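Local structure of toxin Tse2 (Pseudomonas aeruginosa, 5AKO) at residues K150-R154 with E155-G159; F116-P119 with D120-I124; F164-N167 with A168-Q172; F103-A106 with G107-R110. The protein is a toxin injected by a type VI secretion system into the cytoplasm of recipient cells, where it probably acts as an NAD-dependent cytotoxin against bacteria and eukaryotes. All coordinates share one frame; numbering follows the deposited sequence.

Contact 1: K150-R154 with E155-G159; sequences KPMYR and EVLMG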
loop_
_atom_site.group_PDB
_atom_site.type_symbol
_atom_site.label_atom_id
_atom_site.label_comp_id
_atom_site.label_asym_id
_atom_site.label_seq_id
_atom_site.Cartn_x
_atom_site.Cartn_y
_atom_site.Cartn_z
ATOM N N LYS C 150 10.588 -23.754 -8.811
ATOM C CA LYS C 150 10.461 -23.518 -10.258
ATOM C C LYS C 150 8.972 -23.431 -10.617
ATOM O O LYS C 150 8.118 -23.866 -9.836
ATOM C CB LYS C 150 11.129 -24.645 -11.054
ATOM C CG LYS C 150 10.538 -26.028 -10.755
ATOM C CD LYS C 150 10.814 -27.046 -11.859
ATOM C CE LYS C 150 9.581 -27.925 -12.121
ATOM N NZ LYS C 150 9.864 -29.119 -12.981
ATOM N N PRO C 151 8.653 -22.849 -11.762
ATOM C CA PRO C 151 7.249 -22.711 -12.094
ATOM C C PRO C 151 6.539 -24.043 -12.144
ATOM O O PRO C 151 7.054 -24.950 -12.725
ATOM C CB PRO C 151 7.308 -22.105 -13.484
ATOM C CG PRO C 151 8.552 -21.244 -13.448
ATOM C CD PRO C 151 9.513 -22.087 -12.679
ATOM N N MET C 152 5.398 -24.181 -11.486
ATOM C CA MET C 152 4.676 -25.446 -11.534
ATOM C C MET C 152 3.167 -25.255 -11.420
ATOM O O MET C 152 2.700 -24.251 -10.869
ATOM C CB MET C 152 5.161 -26.383 -10.433
ATOM C CG MET C 152 5.034 -25.830 -9.028
ATOM S SD MET C 152 5.851 -26.821 -7.758
ATOM C CE MET C 152 7.546 -26.743 -8.303
ATOM N N TYR C 153 2.417 -26.226 -11.947
ATOM C CA TYR C 153 0.975 -26.229 -11.832
ATOM C C TYR C 153 0.581 -26.615 -10.434
ATOM O O TYR C 153 1.355 -27.203 -9.685
ATOM C CB TYR C 153 0.326 -27.165 -12.877
ATOM C CG TYR C 153 0.585 -26.729 -14.312
ATOM C CD1 TYR C 153 -0.003 -25.553 -14.823
ATOM C CD2 TYR C 153 1.457 -27.440 -15.135
ATOM C CE1 TYR C 153 0.246 -25.129 -16.116
ATOM C CE2 TYR C 153 1.718 -27.026 -16.431
ATOM C CZ TYR C 153 1.105 -25.884 -16.926
ATOM O OH TYR C 153 1.380 -25.445 -18.201
ATOM N N ARG C 154 -0.654 -26.265 -10.072
ATOM C CA ARG C 154 -1.160 -26.465 -8.733
ATOM C C ARG C 154 -1.005 -27.884 -8.223
ATOM O O ARG C 154 -0.605 -28.111 -7.078
ATOM C CB ARG C 154 -2.628 -26.061 -8.665
ATOM C CG ARG C 154 -3.066 -25.866 -7.229
ATOM C CD ARG C 154 -4.514 -25.482 -7.081
ATOM N NE ARG C 154 -4.819 -24.175 -7.653
ATOM C CZ ARG C 154 -5.992 -23.571 -7.504
ATOM N NH1 ARG C 154 -6.958 -24.172 -6.817
ATOM N NH2 ARG C 154 -6.208 -22.379 -8.060
ATOM N N GLU C 155 -1.378 -28.846 -9.056
ATOM C CA GLU C 155 -1.394 -30.266 -8.650
ATOM C C GLU C 155 0.003 -30.736 -8.229
ATOM O O GLU C 155 0.154 -31.404 -7.235
ATOM C CB GLU C 155 -1.942 -31.155 -9.791
ATOM C CG GLU C 155 -3.229 -30.630 -10.461
ATOM C CD GLU C 155 -2.985 -29.780 -11.737
ATOM O OE1 GLU C 155 -2.695 -30.365 -12.814
ATOM O OE2 GLU C 155 -3.081 -28.525 -11.660
ATOM N N VAL C 156 1.017 -30.345 -8.992
ATOM C CA VAL C 156 2.374 -30.708 -8.698
ATOM C C VAL C 156 2.809 -30.122 -7.345
ATOM O O VAL C 156 3.447 -30.816 -6.536
ATOM C CB VAL C 156 3.330 -30.254 -9.827
ATOM C CG1 VAL C 156 4.797 -30.459 -9.426
ATOM C CG2 VAL C 156 3.015 -31.000 -11.131
ATOM N N LEU C 157 2.447 -28.861 -7.109
ATOM C CA LEU C 157 2.773 -28.151 -5.861
ATOM C C LEU C 157 2.114 -28.804 -4.675
ATOM O O LEU C 157 2.766 -29.062 -3.672
ATOM C CB LEU C 157 2.326 -26.683 -5.949
ATOM C CG LEU C 157 2.436 -25.813 -4.678
ATOM C CD1 LEU C 157 3.854 -25.798 -4.092
ATOM C CD2 LEU C 157 2.000 -24.393 -4.972
ATOM N N MET C 158 0.812 -29.051 -4.781
ATOM C CA MET C 158 0.078 -29.766 -3.738
ATOM C C MET C 158 0.762 -31.106 -3.457
ATOM O O MET C 158 0.939 -31.495 -2.282
ATOM C CB MET C 158 -1.385 -29.979 -4.135
ATOM C CG MET C 158 -2.231 -28.715 -4.125
ATOM S SD MET C 158 -3.848 -28.857 -4.905
ATOM C CE MET C 158 -4.859 -29.591 -3.615
ATOM N N GLY C 159 1.160 -31.803 -4.527
ATOM C CA GLY C 159 1.784 -33.121 -4.366
ATOM C C GLY C 159 3.046 -33.022 -3.529
ATOM O O GLY C 159 3.276 -33.828 -2.603
#
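Glu-155 opens the second segment by folding its carboxylate back over the backbone it has just left: the chain bends at chi2, and OE2 comes to 3.9 Å from CB of Tyr-153, an approach to carbon and not a polar bond. Its charge also stays apart from the guanidinium of Arg-154, with 6.2 Å between OE2 and Arg-154 NE. At Val-156, the CG1 branch meets the sulfur of Met-152, SD to CG1 4.1 Å. The same sulfur rests against the start of Leu-157, 4.0 Å from its CB, the two side chains crossing at about a right angle. Leu-157 N donates to Tyr-153 O, 3.3 Å away. Met-158 follows with a shorter and almost straight bond, N to Arg-154 O 2.9 Å (178° at the hydrogen), and its thioether runs beside the aliphatic part of Arg-154, SD to CG 3.9 Å. The far end of that arginine continues to Tyr-93, whose OH takes a weak hydrogen bond from NE. Tyr-153, whose O accepts from Leu-157 N, holds the N-cap position; from there the chain makes the first turn of helix 154-176, with Met-152 of the preceding loop packed against it.

Contact 2: F116-P119 with D120-I124; sequences FVIP and DGTDI
Thr-122 reaches back to Pro-119 across a type II beta turn that runs from Pro-119 to Thr-122 and ends the strand 114-118. The tight part is the grip on one carbonyl oxygen. Thr-122 N donates to Pro-119 O over 3.1 Å, a bent bond (143° at the hydrogen) with the donor tilted out of the carbonyl plane, while the hydroxyl of the same threonine donates to that oxygen over only 2.6 Å, OG1 to O, lying in the carbonyl plane on a lone pair. With chi1 at -58° the hydroxyl stands beside its own backbone N, which lets both donors of one residue converge on a single acceptor. CG2 of Ile-118 packs against the threonine, 3.7 Å from OG1, and Phe-164 of helix 154-176 packs on it from beyond the turn.

The corner of the turn is more open to solvent, though Asp-120 is held from outside. Its CB points away from the strand end, though still touching Pro-119; its carboxylate serves an outside partner, OD1 forming a salt bridge with Lys-175. Gly-121 takes a positive phi of 92°, as the third residue of a type II turn usually does. Asp-123, farther on, is exposed, and its CB points away from the strand end. On the packed side, the hydroxyl also brushes the proline ring, with Thr-122 OG1 3.5 Å from Pro-119 CD.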
loop_
_atom_site.group_PDB
_atom_site.type_symbol
_atom_site.label_atom_id
_atom_site.label_comp_id
_atom_site.label_asym_id
_atom_site.label_seq_id
_atom_site.Cartn_x
_atom_site.Cartn_y
_atom_site.Cartn_z
ATOM N N PHE C 116 1.669 -28.063 13.779
ATOM C CA PHE C 116 2.294 -29.177 13.150
ATOM C C PHE C 116 3.758 -28.823 13.054
ATOM O O PHE C 116 4.073 -27.740 12.581
ATOM C CB PHE C 116 1.705 -29.395 11.771
ATOM C CG PHE C 116 2.429 -30.422 10.965
ATOM C CD1 PHE C 116 2.198 -31.752 11.178
ATOM C CD2 PHE C 116 3.366 -30.056 10.024
ATOM C CE1 PHE C 116 2.872 -32.720 10.444
ATOM C CE2 PHE C 116 4.075 -31.016 9.318
ATOM C CZ PHE C 116 3.826 -32.347 9.520
ATOM N N VAL C 117 4.648 -29.762 13.427
ATOM C CA VAL C 117 6.092 -29.489 13.600
ATOM C C VAL C 117 6.908 -30.044 12.449
ATOM O O VAL C 117 6.739 -31.190 12.102
ATOM C CB VAL C 117 6.665 -30.168 14.848
ATOM C CG1 VAL C 117 8.119 -29.791 14.994
ATOM C CG2 VAL C 117 5.877 -29.795 16.119
ATOM N N ILE C 118 7.777 -29.216 11.864
ATOM C CA ILE C 118 8.692 -29.601 10.799
ATOM C C ILE C 118 10.091 -29.517 11.389
ATOM O O ILE C 118 10.629 -28.398 11.613
ATOM C CB ILE C 118 8.590 -28.679 9.596
ATOM C CG1 ILE C 118 7.153 -28.702 9.035
ATOM C CG2 ILE C 118 9.597 -29.084 8.527
ATOM C CD1 ILE C 118 6.987 -27.852 7.776
ATOM N N PRO C 119 10.655 -30.687 11.744
ATOM C CA PRO C 119 11.849 -30.570 12.584
ATOM C C PRO C 119 13.061 -30.168 11.786
ATOM O O PRO C 119 13.143 -30.474 10.592
ATOM C CB PRO C 119 12.018 -31.982 13.139
ATOM C CG PRO C 119 10.591 -32.462 13.239
ATOM C CD PRO C 119 9.975 -31.969 11.957
ATOM N N ASP C 120 13.995 -29.475 12.425
ATOM C CA ASP C 120 15.313 -29.321 11.814
ATOM C C ASP C 120 15.680 -30.661 11.196
ATOM O O ASP C 120 15.435 -31.699 11.803
ATOM C CB ASP C 120 16.356 -28.967 12.873
ATOM C CG ASP C 120 16.468 -30.035 13.937
ATOM O OD1 ASP C 120 15.472 -30.240 14.652
ATOM O OD2 ASP C 120 17.527 -30.696 14.052
ATOM N N GLY C 121 16.246 -30.648 10.004
ATOM C CA GLY C 121 16.710 -31.883 9.356
ATOM C C GLY C 121 15.698 -32.569 8.439
ATOM O O GLY C 121 16.005 -33.592 7.829
ATOM N N THR C 122 14.488 -32.022 8.318
ATOM C CA THR C 122 13.491 -32.590 7.436
ATOM C C THR C 122 13.879 -32.403 5.974
ATOM O O THR C 122 14.392 -31.350 5.593
ATOM C CB THR C 122 12.149 -31.906 7.649
ATOM O OG1 THR C 122 11.787 -32.056 9.018
ATOM C CG2 THR C 122 11.088 -32.540 6.742
ATOM N N ASP C 123 13.668 -33.431 5.180
ATOM C CA ASP C 123 13.952 -33.380 3.737
ATOM C C ASP C 123 12.939 -32.511 3.013
ATOM O O ASP C 123 11.738 -32.692 3.174
ATOM C CB ASP C 123 13.965 -34.793 3.143
ATOM C CG ASP C 123 15.243 -35.615 3.585
ATOM O OD1 ASP C 123 16.143 -35.073 4.280
ATOM O OD2 ASP C 123 15.360 -36.810 3.253
ATOM N N ILE C 124 13.446 -31.564 2.242
ATOM C CA ILE C 124 12.641 -30.721 1.437
ATOM C C ILE C 124 12.381 -31.315 0.046
ATOM O O ILE C 124 13.317 -31.549 -0.757
ATOM C CB ILE C 124 13.324 -29.356 1.258
ATOM C CG1 ILE C 124 13.580 -28.688 2.614
ATOM C CG2 ILE C 124 12.456 -28.455 0.378
ATOM C CD1 ILE C 124 14.507 -27.476 2.573
#

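Contact 3: F164-N167 with A168-Q172; sequences FVRN and AIRRQ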
loop_
_atom_site.group_PDB
_atom_site.type_symbol
_atom_site.label_atom_id
_atom_site.label_comp_id
_atom_site.label_asym_id
_atom_site.label_seq_id
_atom_site.Cartn_x
_atom_site.Cartn_y
_atom_site.Cartn_z
ATOM N N PHE C 164 6.080 -33.243 1.712
ATOM C CA PHE C 164 6.757 -32.497 2.754
ATOM C C PHE C 164 6.184 -32.839 4.132
ATOM O O PHE C 164 6.916 -32.928 5.119
ATOM C CB PHE C 164 6.639 -30.986 2.510
ATOM C CG PHE C 164 7.750 -30.151 3.152
ATOM C CD1 PHE C 164 8.670 -30.693 4.004
ATOM C CD2 PHE C 164 7.877 -28.834 2.846
ATOM C CE1 PHE C 164 9.652 -29.916 4.567
ATOM C CE2 PHE C 164 8.895 -28.065 3.374
ATOM C CZ PHE C 164 9.769 -28.608 4.262
ATOM N N VAL C 165 4.874 -32.978 4.223
ATOM C CA VAL C 165 4.239 -33.420 5.470
ATOM C C VAL C 165 4.777 -34.787 5.883
ATOM O O VAL C 165 5.157 -34.993 7.034
ATOM C CB VAL C 165 2.718 -33.537 5.311
ATOM C CG1 VAL C 165 2.101 -34.218 6.517
ATOM C CG2 VAL C 165 2.086 -32.166 5.090
ATOM N N ARG C 166 4.835 -35.707 4.931
ATOM C CA ARG C 166 5.276 -37.072 5.201
ATOM C C ARG C 166 6.734 -37.083 5.631
ATOM O O ARG C 166 7.085 -37.808 6.543
ATOM C CB ARG C 166 5.140 -37.942 3.942
ATOM C CG ARG C 166 3.720 -38.158 3.440
ATOM C CD ARG C 166 3.780 -39.087 2.232
ATOM N NE ARG C 166 2.557 -39.082 1.457
ATOM C CZ ARG C 166 1.529 -39.910 1.623
ATOM N NH1 ARG C 166 1.522 -40.836 2.573
ATOM N NH2 ARG C 166 0.458 -39.800 0.838
ATOM N N ASN C 167 7.582 -36.279 4.982
ATOM C CA ASN C 167 9.003 -36.200 5.369
ATOM C C ASN C 167 9.130 -35.723 6.794
ATOM O O ASN C 167 10.010 -36.198 7.555
ATOM C CB ASN C 167 9.795 -35.265 4.451
ATOM C CG ASN C 167 9.868 -35.763 3.026
ATOM O OD1 ASN C 167 9.387 -36.844 2.707
ATOM N ND2 ASN C 167 10.423 -34.936 2.145
ATOM N N ALA C 168 8.242 -34.807 7.170
ATOM C CA ALA C 168 8.319 -34.192 8.504
ATOM C C ALA C 168 7.979 -35.190 9.602
ATOM O O ALA C 168 8.577 -35.191 10.668
ATOM C CB ALA C 168 7.399 -32.977 8.583
ATOM N N ILE C 169 6.998 -36.034 9.315
ATOM C CA ILE C 169 6.589 -37.100 10.230
ATOM C C ILE C 169 7.704 -38.177 10.390
ATOM O O ILE C 169 8.162 -38.440 11.502
ATOM C CB ILE C 169 5.283 -37.715 9.739
ATOM C CG1 ILE C 169 4.178 -36.645 9.792
ATOM C CG2 ILE C 169 4.905 -38.931 10.593
ATOM C CD1 ILE C 169 2.945 -36.990 8.973
ATOM N N ARG C 170 8.185 -38.732 9.284
ATOM C CA ARG C 170 9.411 -39.565 9.316
ATOM C C ARG C 170 10.501 -38.933 10.180
ATOM O O ARG C 170 11.031 -39.566 11.087
ATOM C CB ARG C 170 9.970 -39.808 7.913
ATOM C CG ARG C 170 9.160 -40.802 7.103
ATOM C CD ARG C 170 9.487 -40.776 5.612
ATOM N NE ARG C 170 8.373 -41.360 4.851
ATOM C CZ ARG C 170 7.861 -40.868 3.718
ATOM N NH1 ARG C 170 8.336 -39.744 3.166
ATOM N NH2 ARG C 170 6.849 -41.498 3.138
ATOM N N ARG C 171 10.804 -37.671 9.920
ATOM C CA ARG C 171 11.863 -36.968 10.647
ATOM C C ARG C 171 11.535 -36.772 12.113
ATOM O O ARG C 171 12.445 -36.773 12.935
ATOM C CB ARG C 171 12.148 -35.634 9.987
ATOM C CG ARG C 171 13.185 -34.805 10.669
ATOM C CD ARG C 171 14.584 -35.347 10.481
ATOM N NE ARG C 171 15.412 -34.631 11.412
ATOM C CZ ARG C 171 16.476 -35.131 12.044
ATOM N NH1 ARG C 171 16.946 -36.363 11.792
ATOM N NH2 ARG C 171 17.080 -34.374 12.940
ATOM N N GLN C 172 10.258 -36.638 12.476
ATOM C CA GLN C 172 9.904 -36.616 13.920
ATOM C C GLN C 172 10.313 -37.919 14.645
ATOM O O GLN C 172 10.785 -37.859 15.791
ATOM C CB GLN C 172 8.407 -36.334 14.137
ATOM C CG GLN C 172 8.042 -34.850 14.101
ATOM C CD GLN C 172 6.565 -34.621 14.402
ATOM O OE1 GLN C 172 6.027 -35.200 15.351
ATOM N NE2 GLN C 172 5.892 -33.781 13.589
#
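Backbone hydrogen bonds run from Ile-169 and its neighbours back to Val-165 and its neighbours. Ile-169 N donates to Val-165 O over 3.1 Å, Arg-170 N to Arg-166 O over 3.1 Å, and Arg-171 N to Asn-167 O over 2.9 Å. Ala-168 N bonds to Phe-164 O and also makes a weak second bond to Val-165 O.

Apolar contact is made by Val-165 and Ile-169, which lie side by side and point the same way; CG1 of the valine meets CD1 of the isoleucine at 3.8 Å. This face turns inward, where Val-165 and Ala-168 touch Phe-116 of strand 114-118.

Two side chains flank the Arg-170 guanidinium. CB of Arg-166 lies over one face, 3.8 Å from NH1, and the two guanidinium planes are 16° apart. Their like charges stay separated, Arg-166 NE to Arg-170 NH2 5.2 Å. At the edge, in plane, Asn-167 OD1 is 3.1 Å from Arg-170 NH1, the amide plane turned 45° from that of the guanidinium. The amide ND2 bonds to the backbone of Asp-123. The i+4 to i hydrogen bonds are those of a regular alpha-helix, amphipathic here, with its apolar face against strand 114-118.

Contact 4: F103-A106 with G107-R110; sequences FDRA and GVLR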
loop_
_atom_site.group_PDB
_atom_site.type_symbol
_atom_site.label_atom_id
_atom_site.label_comp_id
_atom_site.label_asym_id
_atom_site.label_seq_id
_atom_site.Cartn_x
_atom_site.Cartn_y
_atom_site.Cartn_z
ATOM N N PHE C 103 6.622 -20.608 11.063
ATOM C CA PHE C 103 7.435 -19.775 11.941
ATOM C C PHE C 103 8.441 -20.654 12.674
ATOM O O PHE C 103 8.334 -21.880 12.654
ATOM C CB PHE C 103 6.551 -19.117 12.970
ATOM C CG PHE C 103 5.588 -18.156 12.396
ATOM C CD1 PHE C 103 5.979 -16.860 12.113
ATOM C CD2 PHE C 103 4.313 -18.552 12.094
ATOM C CE1 PHE C 103 5.103 -15.954 11.567
ATOM C CE2 PHE C 103 3.414 -17.642 11.575
ATOM C CZ PHE C 103 3.820 -16.342 11.313
ATOM N N ASP C 104 9.360 -20.004 13.376
ATOM C CA ASP C 104 10.446 -20.694 14.077
ATOM C C ASP C 104 10.175 -20.868 15.581
ATOM O O ASP C 104 11.078 -21.187 16.347
ATOM C CB ASP C 104 11.792 -19.954 13.837
ATOM C CG ASP C 104 11.849 -18.572 14.511
ATOM O OD1 ASP C 104 10.771 -17.973 14.838
ATOM O OD2 ASP C 104 12.985 -18.064 14.689
ATOM N N ARG C 105 8.950 -20.630 16.010
ATOM C CA ARG C 105 8.557 -21.081 17.338
ATOM C C ARG C 105 7.087 -21.425 17.316
ATOM O O ARG C 105 6.397 -21.124 16.335
ATOM C CB ARG C 105 8.867 -20.033 18.412
ATOM C CG ARG C 105 7.942 -18.849 18.411
ATOM C CD ARG C 105 8.279 -17.840 19.509
ATOM N NE ARG C 105 7.402 -16.669 19.370
ATOM C CZ ARG C 105 6.133 -16.598 19.793
ATOM N NH1 ARG C 105 5.549 -17.632 20.393
ATOM N NH2 ARG C 105 5.442 -15.471 19.616
ATOM N N ALA C 106 6.619 -22.045 18.407
ATOM C CA ALA C 106 5.241 -22.532 18.528
ATOM C C ALA C 106 4.293 -21.502 19.097
ATOM O O ALA C 106 4.683 -20.635 19.868
ATOM C CB ALA C 106 5.210 -23.758 19.428
ATOM N N GLY C 107 3.017 -21.633 18.760
ATOM C CA GLY C 107 1.996 -20.854 19.438
ATOM C C GLY C 107 1.962 -19.404 18.978
ATOM O O GLY C 107 1.359 -18.566 19.605
ATOM N N VAL C 108 2.591 -19.115 17.851
ATOM C CA VAL C 108 2.612 -17.751 17.320
ATOM C C VAL C 108 1.183 -17.294 17.075
ATOM O O VAL C 108 0.839 -16.172 17.390
ATOM C CB VAL C 108 3.441 -17.670 16.012
ATOM C CG1 VAL C 108 3.309 -16.300 15.359
ATOM C CG2 VAL C 108 4.911 -17.967 16.293
ATOM N N LEU C 109 0.353 -18.182 16.537
ATOM C CA LEU C 109 -1.028 -17.891 16.361
ATOM C C LEU C 109 -1.821 -18.449 17.573
ATOM O O LEU C 109 -2.118 -19.654 17.660
ATOM C CB LEU C 109 -1.520 -18.506 15.058
ATOM C CG LEU C 109 -1.196 -17.783 13.755
ATOM C CD1 LEU C 109 0.254 -17.929 13.418
ATOM C CD2 LEU C 109 -2.022 -18.351 12.628
ATOM N N ARG C 110 -2.177 -17.553 18.478
ATOM C CA ARG C 110 -2.730 -17.960 19.753
ATOM C C ARG C 110 -4.053 -18.693 19.618
ATOM O O ARG C 110 -4.320 -19.623 20.364
ATOM C CB ARG C 110 -2.794 -16.756 20.727
ATOM C CG ARG C 110 -1.400 -16.457 21.335
ATOM C CD ARG C 110 -1.005 -14.978 21.428
ATOM N NE ARG C 110 -1.275 -14.335 22.726
HETATM O O HOH W 1 3.591 -21.064 15.632
#
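Val-108 is the side chain on which this bend closes, sitting between Phe-103 and Arg-105. Its CB lies 4.1 Å from CD2 of the phenylalanine ring, and there the side chain forks. CG1, anti to the backbone N at chi1 172°, stands over the centre of the ring in a CH-pi contact, 3.9 Å from the centroid of Phe-103 and only 5° off the ring normal. CG2, turned beside the backbone N, touches CB of Phe-103 and faces Arg-105: it lies 3.5 Å from Arg-105 O and 3.8 Å from CG of that arginine, and over the centre of one face of its guanidinium. Each methyl thus faces a flat group, CG1 an aromatic ring and CG2 a guanidinium. Leu-109 adds to the ring's surroundings, its CD1 3.7 Å from CE2 of Phe-103.

The backbones are joined by a water molecule, which donates to Arg-105 O (2.9 Å) and accepts from Val-108 N (3.1 Å), bridging the bend where no direct bond spans it. Gly-107 turns the chain at a positive phi of 76°, and its N bonds to Asp-115 OD2.

The bend leaves the end of strand 100-103 and leads on to strand 114-118, with another protein chain packing on Phe-103 and Leu-109. Arg-105 is fixed by the carbonyls of Leu-139 and Gln-140, Val-108 and Phe-103 pack on Ala-141 at the start of strand 141-148, and Leu-109 touches Ala-36 of strand 33-37.

How the contacts relate
From the N terminus, the four contacts follow one another in series, each a local turn or helical step, and none encloses or crosses another. Contact 4 closes the bend after strand 100-103. Contact 2 turns the chain at the end of strand 114-118, before strand 128-136. Contact 1 then starts helix 154-176, and contact 3 lies farther along that helix. Contacts 2 and 3 touch, their centres about 6 Å apart: Asp-120 O and Asp-123 O probably accept hydrogen bonds from Arg-171 and Asn-167, tying the turn to the helix. Contacts 1 and 4 lie on opposite sides of the chain's centre, about 27 Å between centres.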